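NAD-dependent aldehyde dehydrogenase (Burkholderia multivorans, PDB 5UJU) catalyses the NAD-dependent oxidation of aldehydes to carboxylic acids, possibly including glutamate gamma-semialdehyde. Local coordinates at the interface of chains A and B. Sequence-based numbering; all coordinates share one arbitrary frame. Chains: chain A/B, NAD-dependent aldehyde dehydrogenase.

The interface of chains A and B. Residues chain A 179, 200, 556, 558; chain B 31, 529, 531.
A:Tyr200 and A:Gln558, on the strands 191-204 and 554-562 of the oligomerisation arm typical of aldehyde dehydrogenases, meet the loop of B:Ser529 and B:Phe531 and illustrate how polar bonds alongside apolar contacts can set the register of a dimer contact. The phenol OH of A:Tyr200 reaches the backbone carbonyl O of B:Ser529 at 2.8 Å, coming from above the carbonyl plane. From the opposite face of that plane B:Arg31 NE donates to the same oxygen, 3.0 Å from B:Ser529 O, so two donors grip it, one from each chain. The hydroxyl of B:Ser529, with OG anti to the backbone N (chi1 -177°), turns back to B:Arg31 O at 2.9 Å and ties the two B loops together. The arginine CD lies 3.7 Å from A:Tyr200 CZ, and the bend at chi3 (76°) beyond it turns NE back to B:Ser529 O; the phenol ring stands nearly perpendicular to the guanidinium and meets its edge. One guanidinium face lies over the ring of B:Phe531, which may steady both. On the other flank, A:Gln558, extended beyond CG, presents its amide OE1 to B:Phe531 N at 2.9 Å, with the donor tilted from the amide plane. Farther along the phenylalanine ring, CE2 touches A:Val556 CG1 at 3.7 Å and A:Tyr200 CD1 at 3.8 Å. A:Pro179, in a loop ahead of strand 181-188, borders the arginine's aliphatic stem. The patch thus seats chain A's arm against chain B loops, and the two-fold axis repeats it with the chains exchanged.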
loop_
_atom_site.group_PDB
_atom_site.type_symbol
_atom_site.label_atom_id
_atom_site.label_comp_id
_atom_site.label_asym_id
_atom_site.label_seq_id
_atom_site.Cartn_x
_atom_site.Cartn_y
_atom_site.Cartn_z
ATOM N N PRO A 179 2.785 -10.086 -16.431
ATOM C CA PRO A 179 2.533 -11.016 -17.538
ATOM C C PRO A 179 1.607 -12.144 -17.109
ATOM O O PRO A 179 1.569 -12.542 -15.942
ATOM C CB PRO A 179 3.927 -11.553 -17.877
ATOM C CG PRO A 179 4.638 -11.535 -16.555
ATOM C CD PRO A 179 4.138 -10.253 -15.868
ATOM N N TYR A 200 0.895 -16.510 -13.857
ATOM C CA TYR A 200 0.550 -15.508 -12.854
ATOM C C TYR A 200 -0.940 -15.216 -12.953
ATOM O O TYR A 200 -1.427 -14.775 -14.001
ATOM C CB TYR A 200 1.379 -14.230 -13.036
ATOM C CG TYR A 200 2.870 -14.499 -13.059
ATOM C CD1 TYR A 200 3.591 -14.614 -11.879
ATOM C CD2 TYR A 200 3.550 -14.663 -14.264
ATOM C CE1 TYR A 200 4.953 -14.878 -11.891
ATOM C CE2 TYR A 200 4.917 -14.926 -14.290
ATOM C CZ TYR A 200 5.611 -15.027 -13.096
ATOM O OH TYR A 200 6.960 -15.283 -13.103
ATOM N N VAL A 556 -1.115 -11.378 -6.629
ATOM C CA VAL A 556 -0.699 -12.261 -7.723
ATOM C C VAL A 556 -0.351 -13.620 -7.128
ATOM O O VAL A 556 0.536 -13.716 -6.267
ATOM C CB VAL A 556 0.492 -11.684 -8.504
ATOM C CG1 VAL A 556 0.828 -12.551 -9.704
ATOM C CG2 VAL A 556 0.187 -10.261 -8.956
ATOM N N GLN A 558 1.088 -17.212 -8.197
ATOM C CA GLN A 558 1.794 -17.810 -9.315
ATOM C C GLN A 558 1.847 -19.322 -9.196
ATOM O O GLN A 558 1.609 -19.906 -8.135
ATOM C CB GLN A 558 3.210 -17.275 -9.412
ATOM C CG GLN A 558 4.115 -17.792 -8.330
ATOM C CD GLN A 558 5.542 -17.338 -8.545
ATOM O OE1 GLN A 558 5.834 -16.127 -8.546
ATOM N NE2 GLN A 558 6.437 -18.297 -8.766
ATOM N N ARG B 31 9.779 -11.290 -16.445
ATOM C CA ARG B 31 9.783 -12.356 -15.438
ATOM C C ARG B 31 10.377 -13.659 -15.965
ATOM O O ARG B 31 10.055 -14.747 -15.473
ATOM C CB ARG B 31 8.382 -12.573 -14.847
ATOM C CG ARG B 31 7.852 -11.278 -14.222
ATOM C CD ARG B 31 6.724 -11.469 -13.218
ATOM N NE ARG B 31 7.165 -11.962 -11.912
ATOM C CZ ARG B 31 7.750 -11.223 -10.972
ATOM N NH1 ARG B 31 8.007 -9.920 -11.175
ATOM N NH2 ARG B 31 8.087 -11.791 -9.817
ATOM N N SER B 529 11.332 -13.107 -11.000
ATOM C CA SER B 529 10.376 -14.030 -11.596
ATOM C C SER B 529 9.396 -14.529 -10.540
ATOM O O SER B 529 8.180 -14.499 -10.753
ATOM C CB SER B 529 11.093 -15.203 -12.274
ATOM O OG SER B 529 10.166 -16.072 -12.918
ATOM N N PHE B 531 7.485 -14.252 -7.069
ATOM C CA PHE B 531 7.056 -13.500 -5.899
ATOM C C PHE B 531 7.268 -14.357 -4.656
ATOM O O PHE B 531 6.807 -15.505 -4.599
ATOM C CB PHE B 531 5.590 -13.100 -6.030
ATOM C CG PHE B 531 5.318 -12.199 -7.185
ATOM C CD1 PHE B 531 5.694 -10.859 -7.139
ATOM C CD2 PHE B 531 4.669 -12.671 -8.304
ATOM C CE1 PHE B 531 5.447 -10.014 -8.218
ATOM C CE2 PHE B 531 4.405 -11.840 -9.379
ATOM C CZ PHE B 531 4.794 -10.503 -9.342
#